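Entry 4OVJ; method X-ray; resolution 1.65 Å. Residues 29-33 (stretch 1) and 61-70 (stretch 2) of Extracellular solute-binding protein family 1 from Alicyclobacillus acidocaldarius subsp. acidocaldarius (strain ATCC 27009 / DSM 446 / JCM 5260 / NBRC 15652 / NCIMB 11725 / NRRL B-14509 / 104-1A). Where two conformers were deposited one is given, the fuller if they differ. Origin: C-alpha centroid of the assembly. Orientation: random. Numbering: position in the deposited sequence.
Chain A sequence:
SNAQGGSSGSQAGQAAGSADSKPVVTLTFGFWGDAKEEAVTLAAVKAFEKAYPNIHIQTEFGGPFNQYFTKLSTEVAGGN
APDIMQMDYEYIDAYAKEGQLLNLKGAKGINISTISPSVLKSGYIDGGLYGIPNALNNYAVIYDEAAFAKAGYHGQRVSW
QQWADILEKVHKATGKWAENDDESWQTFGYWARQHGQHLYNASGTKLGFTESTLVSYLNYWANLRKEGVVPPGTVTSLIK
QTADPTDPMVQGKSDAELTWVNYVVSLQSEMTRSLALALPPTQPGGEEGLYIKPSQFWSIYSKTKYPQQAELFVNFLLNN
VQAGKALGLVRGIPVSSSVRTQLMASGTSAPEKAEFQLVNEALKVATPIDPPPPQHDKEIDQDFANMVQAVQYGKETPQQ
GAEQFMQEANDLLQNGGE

Stretch 1, residues 29-33: FGFWG
Stretch 2 61-70: FGGPFNQYFT

Stretch 1 runs as a strand through Phe-29 to Phe-31, parallel to the start of stretch 2. Stretch 2 then turns at Gly-62 and Gly-63 and enters a helix at Phe-65, with Pro-64 as N-cap. Phe-29 (chi1 t) makes no contact. Gly-30 passes beside Tyr-68; its O lies 3.4 Å from Tyr-68 OH, which is hydrogen-bonded elsewhere in the structure.

Phe-31 (phi/psi -156/162, chi1 p) bridges to Phe-61 (chi1 t), CA to CA 5.2 Å. Both side chains leave the same sheet face. Their rings meet obliquely, planes at 43°, with Phe-31 CE2 3.4 Å from Phe-61 CD1. Gly-62 N donates to Phe-31 O at 2.9 Å and 165°.

Trp-32 (-116/166, chi1 79°, chi2 85°) is the most covered residue. Phe-65 (chi1 t) points its ring edge at the indole face, with Trp-32 CE2 3.6 Å from Phe-65 CD2 and planes at 85°. Phe-69 (chi1 m) lies over the same face, Trp-32 CZ3 to Phe-69 CE2 3.6 Å. Tyr-68 (chi1 t) packs CB to CB with Trp-32 at 3.5 Å.

Gly-33 (162/176) donates from N to Gly-63 O at 3.0 Å and 161°. Its backbone angles call for glycine, as do those of Gly-63 (85/-156). Gly-33 O meets the Phe-61 ring edge, 3.4 Å from Phe-61 CZ.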

# COMPACT_ATOMS: atom_id res chain seq x y z
N PHE A 29 -18.08 11.13 14.12
CA PHE A 29 -17.20 10.43 13.19
C PHE A 29 -16.19 11.41 12.63
O PHE A 29 -16.54 12.26 11.81
CB PHE A 29 -18.04 9.82 12.07
CG PHE A 29 -17.25 9.19 10.94
CD1 PHE A 29 -16.01 8.61 11.13
CD2 PHE A 29 -17.81 9.14 9.67
CE1 PHE A 29 -15.33 8.00 10.09
CE2 PHE A 29 -17.13 8.54 8.63
CZ PHE A 29 -15.90 7.96 8.83
N GLY A 30 -14.95 11.28 13.09
CA GLY A 30 -13.85 12.12 12.63
C GLY A 30 -13.08 11.45 11.50
O GLY A 30 -12.81 10.26 11.55
N PHE A 31 -12.73 12.22 10.48
CA PHE A 31 -11.90 11.71 9.40
C PHE A 31 -11.18 12.85 8.71
O PHE A 31 -11.53 14.02 8.90
CB PHE A 31 -12.73 10.87 8.41
CG PHE A 31 -13.78 11.64 7.70
CD1 PHE A 31 -15.02 11.88 8.30
CD2 PHE A 31 -13.55 12.12 6.42
CE1 PHE A 31 -16.00 12.59 7.63
CE2 PHE A 31 -14.53 12.84 5.75
CZ PHE A 31 -15.75 13.08 6.36
N TRP A 32 -10.14 12.52 7.96
CA TRP A 32 -9.37 13.48 7.18
C TRP A 32 -9.52 13.14 5.71
O TRP A 32 -9.96 12.05 5.34
CB TRP A 32 -7.89 13.47 7.55
CG TRP A 32 -7.07 12.33 6.95
CD1 TRP A 32 -6.49 12.31 5.72
CD2 TRP A 32 -6.76 11.07 7.55
NE1 TRP A 32 -5.84 11.12 5.51
CE2 TRP A 32 -5.98 10.34 6.62
CE3 TRP A 32 -7.04 10.49 8.80
CZ2 TRP A 32 -5.49 9.05 6.89
CZ3 TRP A 32 -6.56 9.21 9.06
CH2 TRP A 32 -5.80 8.50 8.11
N GLY A 33 -9.12 14.08 4.88
CA GLY A 33 -9.04 13.82 3.46
C GLY A 33 -8.98 15.09 2.63
O GLY A 33 -9.08 16.19 3.16
N PHE A 61 -15.34 16.28 9.94
CA PHE A 61 -14.31 16.32 8.92
C PHE A 61 -13.23 17.28 9.38
O PHE A 61 -13.53 18.44 9.68
CB PHE A 61 -14.89 16.79 7.61
CG PHE A 61 -13.87 16.96 6.53
CD1 PHE A 61 -13.07 15.90 6.14
CD2 PHE A 61 -13.70 18.20 5.91
CE1 PHE A 61 -12.13 16.06 5.14
CE2 PHE A 61 -12.76 18.35 4.91
CZ PHE A 61 -11.98 17.28 4.52
N GLY A 62 -12.00 16.80 9.45
CA GLY A 62 -10.90 17.57 10.03
C GLY A 62 -9.98 18.21 9.03
O GLY A 62 -8.98 18.79 9.42
N GLY A 63 -10.31 18.10 7.74
CA GLY A 63 -9.45 18.64 6.69
C GLY A 63 -8.34 17.67 6.30
O GLY A 63 -8.47 16.47 6.50
N PRO A 64 -7.24 18.17 5.75
CA PRO A 64 -6.13 17.30 5.38
C PRO A 64 -5.48 16.60 6.59
O PRO A 64 -5.65 17.03 7.74
CB PRO A 64 -5.13 18.25 4.72
CG PRO A 64 -5.90 19.47 4.37
CD PRO A 64 -6.97 19.58 5.41
N PHE A 65 -4.73 15.56 6.28
CA PHE A 65 -4.05 14.68 7.25
C PHE A 65 -3.45 15.41 8.45
O PHE A 65 -3.82 15.15 9.59
CB PHE A 65 -2.98 13.87 6.50
CG PHE A 65 -2.26 12.83 7.34
CD1 PHE A 65 -1.13 13.16 8.05
CD2 PHE A 65 -2.71 11.51 7.36
CE1 PHE A 65 -0.47 12.19 8.80
CE2 PHE A 65 -2.05 10.54 8.09
CZ PHE A 65 -0.93 10.88 8.82
N ASN A 66 -2.53 16.33 8.21
CA ASN A 66 -1.82 16.97 9.32
C ASN A 66 -2.75 17.82 10.18
O ASN A 66 -2.65 17.81 11.41
CB ASN A 66 -0.66 17.81 8.79
CG ASN A 66 0.51 16.97 8.31
OD1 ASN A 66 0.78 15.90 8.84
ND2 ASN A 66 1.22 17.47 7.31
N GLN A 67 -3.67 18.53 9.54
CA GLN A 67 -4.63 19.36 10.27
C GLN A 67 -5.50 18.49 11.16
O GLN A 67 -5.71 18.80 12.33
CB GLN A 67 -5.51 20.13 9.30
CG GLN A 67 -6.45 21.11 9.99
CD GLN A 67 -7.35 21.84 9.02
OE1 GLN A 67 -8.54 22.03 9.26
NE2 GLN A 67 -6.77 22.27 7.90
N TYR A 68 -5.98 17.39 10.59
CA TYR A 68 -6.81 16.44 11.33
C TYR A 68 -6.11 15.90 12.56
O TYR A 68 -6.64 15.97 13.66
CB TYR A 68 -7.21 15.29 10.43
CG TYR A 68 -7.88 14.13 11.12
CD1 TYR A 68 -9.21 14.18 11.48
CD2 TYR A 68 -7.17 12.95 11.36
CE1 TYR A 68 -9.83 13.10 12.10
CE2 TYR A 68 -7.78 11.86 11.95
CZ TYR A 68 -9.11 11.95 12.33
OH TYR A 68 -9.73 10.86 12.88
N PHE A 69 -4.89 15.40 12.38
CA PHE A 69 -4.19 14.79 13.52
C PHE A 69 -3.74 15.80 14.56
O PHE A 69 -3.75 15.49 15.76
CB PHE A 69 -3.05 13.89 13.07
CG PHE A 69 -3.54 12.53 12.65
CD1 PHE A 69 -4.01 11.64 13.60
CD2 PHE A 69 -3.58 12.17 11.31
CE1 PHE A 69 -4.49 10.39 13.23
CE2 PHE A 69 -4.07 10.93 10.95
CZ PHE A 69 -4.52 10.04 11.91
N THR A 70 -3.40 17.00 14.12
CA THR A 70 -3.04 18.05 15.06
C THR A 70 -4.23 18.38 15.98
O THR A 70 -4.08 18.43 17.21
CB THR A 70 -2.53 19.27 14.31
OG1 THR A 70 -1.36 18.90 13.56
CG2 THR A 70 -2.18 20.40 15.27